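Local coordinates for protein phosphonopyruvate hydrolase (Variovorax sp., PDB 2HRW) that hydrolyses phosphonopyruvate to pyruvate and phosphate with the help of a divalent metal ion such as cobalt, magnesium or manganese, at residues L78-D83 with A102-I107; D181-H186 with V206-V211. All coordinates share one frame; numbering follows the deposited sequence.

Contact 1: L78-D83 with A102-I107; sequences LIADID and AGASAI
Leu78 O takes two backbone N-H groups from 102-107: Ser105 N approaches in the carbonyl plane at 2.9 Å, while Ala106 N adds a weak bond at 3.5 Å. Two residues on, Ala80 N donates to Ala106 O in a nearly straight bond (3.0 Å, 177° at the hydrogen), although it reaches that oxygen from above the carbonyl plane. These bonds set a parallel pairing of Ile79 with Ala106 and Ala80 with Ile107. On the face of Ile79 and Ala106, the methyl of Ala106 lies against both CG1 and CG2 of Ile79. Ala80 and Ile107 share the other face, and Ile82, beyond Ala80, points toward Ile107. CG1 of Ile107 sits between its backbone N and carbonyl carbon (chi1 47°), a placing that Ile82 shares; the two side chains cross at a slant and their ends touch, Ile82 CD1 to Ile107 CD1 at 3.5 Å. Beyond this apolar patch, Asp81, a magnesium ligand, turns away from 102-107; its OD1 closes an Asx turn by accepting from Asp83 N (2.9 Å), and OD2 accepts from Gly43 N. Gly103, just past helix 89-102, has a positive phi at which a CB would jam against the preceding carbonyl O. This is the beta-alpha-beta crossover 78-81, 89-102, 106-110: Tyr99 of the helix packs on Ala80, Ile82 and Ile107, strand 38-41 flanks 78-81, and Leu7 of helix 3-13 lies against Ala106.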
ATOM      1  N   LEU A  78       5.109   3.831 -20.874  1.00 24.28           N
ATOM      2  CA  LEU A  78       3.942   3.155 -20.278  1.00 23.53           C
ATOM      3  C   LEU A  78       2.684   4.016 -20.405  1.00 22.71           C
ATOM      4  O   LEU A  78       2.692   5.175 -20.006  1.00 20.24           O
ATOM      5  CB  LEU A  78       4.174   2.867 -18.775  1.00 21.77           C
ATOM      6  CG  LEU A  78       2.925   2.553 -17.948  1.00 20.28           C
ATOM      7  CD1 LEU A  78       2.363   1.235 -18.365  1.00 21.35           C
ATOM      8  CD2 LEU A  78       3.257   2.484 -16.475  1.00 22.73           C
ATOM      9  N   ILE A  79       1.598   3.446 -20.921  1.00 21.25           N
ATOM     10  CA  ILE A  79       0.355   4.194 -21.055  1.00 20.47           C
ATOM     11  C   ILE A  79      -0.564   3.675 -19.973  1.00 21.75           C
ATOM     12  O   ILE A  79      -0.907   2.491 -19.949  1.00 24.99           O
ATOM     13  CB  ILE A  79      -0.265   3.964 -22.454  1.00 18.97           C
ATOM     14  CG1 ILE A  79       0.757   4.348 -23.529  1.00 16.11           C
ATOM     15  CG2 ILE A  79      -1.594   4.722 -22.571  1.00 17.41           C
ATOM     16  CD1 ILE A  79       0.283   4.187 -24.989  1.00 12.74           C
ATOM     17  N   ALA A  80      -0.954   4.542 -19.051  1.00 24.61           N
ATOM     18  CA  ALA A  80      -1.809   4.110 -17.949  1.00 23.43           C
ATOM     19  C   ALA A  80      -3.295   4.286 -18.207  1.00 25.51           C
ATOM     20  O   ALA A  80      -3.726   5.329 -18.686  1.00 24.48           O
ATOM     21  CB  ALA A  80      -1.436   4.854 -16.684  1.00 21.40           C
ATOM     22  N   ASP A  81      -4.063   3.255 -17.877  1.00 23.85           N
ATOM     23  CA  ASP A  81      -5.513   3.281 -17.995  1.00 26.04           C
ATOM     24  C   ASP A  81      -6.036   3.855 -16.669  1.00 27.53           C
ATOM     25  O   ASP A  81      -5.936   3.197 -15.639  1.00 31.65           O
ATOM     26  CB  ASP A  81      -6.013   1.848 -18.177  1.00 25.49           C
ATOM     27  CG  ASP A  81      -7.521   1.735 -18.168  1.00 28.74           C
ATOM     28  OD1 ASP A  81      -8.211   2.744 -17.875  1.00 29.21           O
ATOM     29  OD2 ASP A  81      -8.016   0.614 -18.448  1.00 30.67           O
ATOM     30  N   ILE A  82      -6.581   5.069 -16.673  1.00 26.96           N
ATOM     31  CA  ILE A  82      -7.092   5.656 -15.433  1.00 27.33           C
ATOM     32  C   ILE A  82      -8.611   5.734 -15.462  1.00 29.03           C
ATOM     33  O   ILE A  82      -9.216   6.483 -14.687  1.00 29.37           O
ATOM     34  CB  ILE A  82      -6.558   7.096 -15.178  1.00 23.94           C
ATOM     35  CG1 ILE A  82      -6.953   8.009 -16.333  1.00 22.70           C
ATOM     36  CG2 ILE A  82      -5.046   7.089 -15.019  1.00 26.52           C
ATOM     37  CD1 ILE A  82      -6.550   9.435 -16.139  1.00 26.25           C
ATOM     38  N   ASP A  83      -9.213   4.960 -16.360  1.00 32.59           N
ATOM     39  CA  ASP A  83     -10.672   4.904 -16.519  1.00 36.73           C
ATOM     40  C   ASP A  83     -11.338   6.259 -16.748  1.00 36.75           C
ATOM     41  O   ASP A  83     -11.114   6.894 -17.773  1.00 40.05           O
ATOM     42  CB  ASP A  83     -11.320   4.206 -15.317  1.00 39.76           C
ATOM     43  CG  ASP A  83     -11.220   2.689 -15.399  1.00 44.87           C
ATOM     44  OD1 ASP A  83     -10.486   2.086 -14.583  1.00 48.50           O
ATOM     45  OD2 ASP A  83     -11.875   2.092 -16.290  1.00 49.29           O
ATOM     46  N   ALA A 102       4.559   8.373 -11.051  1.00 25.26           N
ATOM     47  CA  ALA A 102       4.790   6.933 -10.955  1.00 24.44           C
ATOM     48  C   ALA A 102       5.692   6.555 -12.114  1.00 24.97           C
ATOM     49  O   ALA A 102       6.409   5.553 -12.065  1.00 25.90           O
ATOM     50  CB  ALA A 102       3.477   6.185 -11.045  1.00 21.56           C
ATOM     51  N   GLY A 103       5.632   7.356 -13.173  1.00 26.52           N
ATOM     52  CA  GLY A 103       6.486   7.123 -14.325  1.00 28.44           C
ATOM     53  C   GLY A 103       5.818   6.877 -15.654  1.00 29.02           C
ATOM     54  O   GLY A 103       6.495   6.559 -16.636  1.00 32.62           O
ATOM     55  N   ALA A 104       4.502   7.015 -15.695  1.00 29.21           N
ATOM     56  CA  ALA A 104       3.767   6.802 -16.924  1.00 29.41           C
ATOM     57  C   ALA A 104       4.062   7.929 -17.891  1.00 29.12           C
ATOM     58  O   ALA A 104       4.292   9.069 -17.481  1.00 29.11           O
ATOM     59  CB  ALA A 104       2.283   6.745 -16.631  1.00 31.49           C
ATOM     60  N   SER A 105       4.071   7.613 -19.179  1.00 29.04           N
ATOM     61  CA  SER A 105       4.334   8.626 -20.206  1.00 28.85           C
ATOM     62  C   SER A 105       3.046   9.167 -20.840  1.00 27.72           C
ATOM     63  O   SER A 105       3.077  10.143 -21.588  1.00 28.43           O
ATOM     64  CB  SER A 105       5.260   8.052 -21.271  1.00 26.94           C
ATOM     65  OG  SER A 105       6.463   7.652 -20.649  1.00 23.62           O
ATOM     66  N   ALA A 106       1.923   8.535 -20.496  1.00 26.35           N
ATOM     67  CA  ALA A 106       0.613   8.926 -20.996  1.00 24.71           C
ATOM     68  C   ALA A 106      -0.434   8.328 -20.073  1.00 25.37           C
ATOM     69  O   ALA A 106      -0.142   7.417 -19.297  1.00 25.52           O
ATOM     70  CB  ALA A 106       0.414   8.379 -22.418  1.00 21.10           C
ATOM     71  N   ILE A 107      -1.653   8.849 -20.144  1.00 26.67           N
ATOM     72  CA  ILE A 107      -2.768   8.302 -19.373  1.00 24.69           C
ATOM     73  C   ILE A 107      -3.944   8.282 -20.334  1.00 26.07           C
ATOM     74  O   ILE A 107      -4.007   9.116 -21.225  1.00 24.51           O
ATOM     75  CB  ILE A 107      -3.161   9.179 -18.165  1.00 26.76           C
ATOM     76  CG1 ILE A 107      -3.251  10.639 -18.609  1.00 28.81           C
ATOM     77  CG2 ILE A 107      -2.194   8.942 -17.008  1.00 27.00           C
ATOM     78  CD1 ILE A 107      -4.191  11.422 -17.821  1.00 29.56           C
TER

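Contact 2: D181-H186 with V206-V211; sequences DAILIH and VPLVLV
Parallel strands 182-185 and 208-210 pair side by side in the eight-stranded TIM barrel of the PEP mutase family, joined through helix 193-201 as a beta-alpha-beta unit. Their short axes meet at 35°. Both the N and the O of Ile183 bond to the same strand: N donates to Pro207 O nearly along the C=O axis (3.0 Å), and O accepts from Val209 N at 2.7 Å. Farther on, Ile185 N reaches Val209 O only weakly, at 3.4 Å. Leu184 and Val209 share one face of the sheet. With CG anti to the backbone N (chi1 -178°), Leu184 carries its two methyls over the next strand: CD2 presses on Val209 CG1 at 3.3 Å, a squeezed carbon-carbon approach, and also meets Val211 CG2, whose side chain it crosses at about a right angle. An alanine in place of Leu184 would probably leave Val209 and Val211 without this shared apolar partner and open a gap between them and Arg155, against which the leucine also rests. On the face of Ile183 and Leu208, Leu208 CD2 lies against Ile183 CB at 3.8 Å. At the strand starts, Val206 CB rests on Asp181 O, while the Asp181 carboxylate forms salt bridges with Arg8 and Arg145. At the opposite ends lies the substrate-binding His186, packed beside Arg155. Where direct strand bonding stops, one water bridges the gap: it donates to Ile185 O (3.0 Å), accepts from Val211 N (3.1 Å), and is hydrogen-bonded to ND1 of His186 (3.2 Å) at the ring edge, in its plane.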
ATOM      1  N   ASP A 181      -4.229  15.081 -26.622  1.00 31.34           N
ATOM      2  CA  ASP A 181      -3.161  14.807 -27.575  1.00 31.14           C
ATOM      3  C   ASP A 181      -3.504  13.686 -28.563  1.00 30.51           C
ATOM      4  O   ASP A 181      -2.948  13.629 -29.664  1.00 30.47           O
ATOM      5  CB  ASP A 181      -1.879  14.433 -26.817  1.00 31.62           C
ATOM      6  CG  ASP A 181      -1.389  15.543 -25.886  1.00 32.20           C
ATOM      7  OD1 ASP A 181      -0.606  16.402 -26.326  1.00 33.92           O
ATOM      8  OD2 ASP A 181      -1.778  15.560 -24.703  1.00 34.75           O
ATOM      9  N   ALA A 182      -4.399  12.782 -28.170  1.00 30.28           N
ATOM     10  CA  ALA A 182      -4.789  11.674 -29.043  1.00 30.60           C
ATOM     11  C   ALA A 182      -6.172  11.195 -28.682  1.00 30.90           C
ATOM     12  O   ALA A 182      -6.646  11.451 -27.568  1.00 34.31           O
ATOM     13  CB  ALA A 182      -3.788  10.529 -28.936  1.00 30.79           C
ATOM     14  N   ILE A 183      -6.834  10.512 -29.611  1.00 28.89           N
ATOM     15  CA  ILE A 183      -8.193  10.039 -29.349  1.00 31.35           C
ATOM     16  C   ILE A 183      -8.311   8.537 -29.514  1.00 31.74           C
ATOM     17  O   ILE A 183      -7.981   7.965 -30.567  1.00 32.32           O
ATOM     18  CB  ILE A 183      -9.280  10.698 -30.287  1.00 30.04           C
ATOM     19  CG1 ILE A 183      -9.565  12.130 -29.870  1.00 30.92           C
ATOM     20  CG2 ILE A 183     -10.606   9.973 -30.151  1.00 30.48           C
ATOM     21  CD1 ILE A 183      -8.407  12.983 -29.921  1.00 27.56           C
ATOM     22  N   LEU A 184      -8.784   7.902 -28.460  1.00 31.12           N
ATOM     23  CA  LEU A 184      -8.999   6.471 -28.470  1.00 30.79           C
ATOM     24  C   LEU A 184     -10.482   6.387 -28.789  1.00 32.62           C
ATOM     25  O   LEU A 184     -11.316   6.995 -28.108  1.00 33.28           O
ATOM     26  CB  LEU A 184      -8.733   5.902 -27.081  1.00 30.32           C
ATOM     27  CG  LEU A 184      -8.815   4.420 -26.724  1.00 28.12           C
ATOM     28  CD1 LEU A 184      -9.771   3.661 -27.640  1.00 26.46           C
ATOM     29  CD2 LEU A 184      -7.424   3.862 -26.811  1.00 28.45           C
ATOM     30  N   ILE A 185     -10.811   5.674 -29.854  1.00 35.02           N
ATOM     31  CA  ILE A 185     -12.203   5.507 -30.228  1.00 36.95           C
ATOM     32  C   ILE A 185     -12.438   3.996 -30.192  1.00 38.77           C
ATOM     33  O   ILE A 185     -11.714   3.225 -30.798  1.00 37.45           O
ATOM     34  CB  ILE A 185     -12.478   6.131 -31.621  1.00 34.59           C
ATOM     35  CG1 ILE A 185     -13.864   5.727 -32.115  1.00 35.76           C
ATOM     36  CG2 ILE A 185     -11.410   5.724 -32.586  1.00 35.55           C
ATOM     37  CD1 ILE A 185     -14.998   6.134 -31.197  1.00 35.08           C
ATOM     38  N   HIS A 186     -13.447   3.578 -29.453  1.00 42.80           N
ATOM     39  CA  HIS A 186     -13.706   2.169 -29.304  1.00 47.10           C
ATOM     40  C   HIS A 186     -14.982   1.724 -30.003  1.00 49.04           C
ATOM     41  O   HIS A 186     -15.902   2.515 -30.161  1.00 49.63           O
ATOM     42  CB  HIS A 186     -13.762   1.876 -27.803  1.00 50.64           C
ATOM     43  CG  HIS A 186     -13.549   0.437 -27.455  1.00 54.42           C
ATOM     44  ND1 HIS A 186     -12.742  -0.398 -28.200  1.00 55.61           N
ATOM     45  CD2 HIS A 186     -14.018  -0.308 -26.423  1.00 55.13           C
ATOM     46  CE1 HIS A 186     -12.727  -1.597 -27.646  1.00 56.69           C
ATOM     47  NE2 HIS A 186     -13.491  -1.569 -26.567  1.00 56.37           N
ATOM     48  N   VAL A 206      -5.375  15.551 -34.363  1.00 39.06           N
ATOM     49  CA  VAL A 206      -4.551  14.610 -33.587  1.00 36.18           C
ATOM     50  C   VAL A 206      -4.682  13.142 -33.982  1.00 33.90           C
ATOM     51  O   VAL A 206      -5.650  12.741 -34.614  1.00 33.93           O
ATOM     52  CB  VAL A 206      -4.826  14.720 -32.071  1.00 33.99           C
ATOM     53  CG1 VAL A 206      -4.382  16.066 -31.564  1.00 31.36           C
ATOM     54  CG2 VAL A 206      -6.297  14.481 -31.795  1.00 32.50           C
ATOM     55  N   PRO A 207      -3.681  12.328 -33.621  1.00 32.74           N
ATOM     56  CA  PRO A 207      -3.603  10.883 -33.896  1.00 31.64           C
ATOM     57  C   PRO A 207      -4.710  10.046 -33.229  1.00 30.25           C
ATOM     58  O   PRO A 207      -5.132  10.364 -32.128  1.00 29.88           O
ATOM     59  CB  PRO A 207      -2.236  10.505 -33.333  1.00 32.77           C
ATOM     60  CG  PRO A 207      -1.452  11.782 -33.374  1.00 32.35           C
ATOM     61  CD  PRO A 207      -2.446  12.815 -32.977  1.00 32.90           C
ATOM     62  N   LEU A 208      -5.161   8.975 -33.884  1.00 29.38           N
ATOM     63  CA  LEU A 208      -6.180   8.097 -33.298  1.00 30.03           C
ATOM     64  C   LEU A 208      -5.552   6.851 -32.682  1.00 30.38           C
ATOM     65  O   LEU A 208      -4.446   6.444 -33.054  1.00 30.98           O
ATOM     66  CB  LEU A 208      -7.221   7.653 -34.327  1.00 29.60           C
ATOM     67  CG  LEU A 208      -8.097   8.723 -34.969  1.00 30.81           C
ATOM     68  CD1 LEU A 208      -9.149   8.067 -35.874  1.00 32.12           C
ATOM     69  CD2 LEU A 208      -8.753   9.540 -33.876  1.00 31.80           C
ATOM     70  N   VAL A 209      -6.269   6.250 -31.736  1.00 30.70           N
ATOM     71  CA  VAL A 209      -5.805   5.056 -31.025  1.00 29.97           C
ATOM     72  C   VAL A 209      -6.818   3.941 -31.176  1.00 30.70           C
ATOM     73  O   VAL A 209      -8.015   4.156 -30.973  1.00 29.51           O
ATOM     74  CB  VAL A 209      -5.689   5.293 -29.512  1.00 30.60           C
ATOM     75  CG1 VAL A 209      -4.869   4.170 -28.873  1.00 29.46           C
ATOM     76  CG2 VAL A 209      -5.095   6.678 -29.222  1.00 33.41           C
ATOM     77  N   LEU A 210      -6.334   2.753 -31.525  1.00 31.43           N
ATOM     78  CA  LEU A 210      -7.194   1.587 -31.662  1.00 31.61           C
ATOM     79  C   LEU A 210      -6.807   0.496 -30.674  1.00 31.35           C
ATOM     80  O   LEU A 210      -5.633   0.327 -30.317  1.00 29.11           O
ATOM     81  CB  LEU A 210      -7.121   1.022 -33.083  1.00 31.80           C
ATOM     82  CG  LEU A 210      -7.605   1.969 -34.172  1.00 30.47           C
ATOM     83  CD1 LEU A 210      -7.618   1.255 -35.504  1.00 32.07           C
ATOM     84  CD2 LEU A 210      -8.992   2.468 -33.823  1.00 27.56           C
ATOM     85  N   VAL A 211      -7.827  -0.245 -30.258  1.00 33.31           N
ATOM     86  CA  VAL A 211      -7.709  -1.377 -29.339  1.00 35.02           C
ATOM     87  C   VAL A 211      -8.627  -2.388 -29.985  1.00 35.89           C
ATOM     88  O   VAL A 211      -9.682  -2.687 -29.450  1.00 38.45           O
ATOM     89  CB  VAL A 211      -8.268  -1.012 -27.939  1.00 35.13           C
ATOM     90  CG1 VAL A 211      -7.991  -2.130 -26.956  1.00 36.56           C
ATOM     91  CG2 VAL A 211      -7.648   0.293 -27.459  1.00 34.86           C
TER
HETATM   92  O   HOH W   1     -10.848   0.386 -30.693  1.00 37.73           O

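In the fold
Contacts 1 and 2 are two strand pairs of one closed parallel barrel, each within a beta-alpha-beta unit, and the chain completes the first before starting the second. Their centres lie about 15 Å apart and their nearest atoms about 6 Å, without touching; strand 151-156 stands between 106-110 and 182-185. Both supply the active site from the C-terminal ends of their strands: contact 1 gives the magnesium ligand Asp81, contact 2 the substrate-binding His186. Of the other substrate-binding residues, Trp40 lies near both, about 4 Å from Ile79 and about 5 Å from Val211, while Arg155 is about 3 Å from His186 but about 9 Å from Ile82, side chain to side chain.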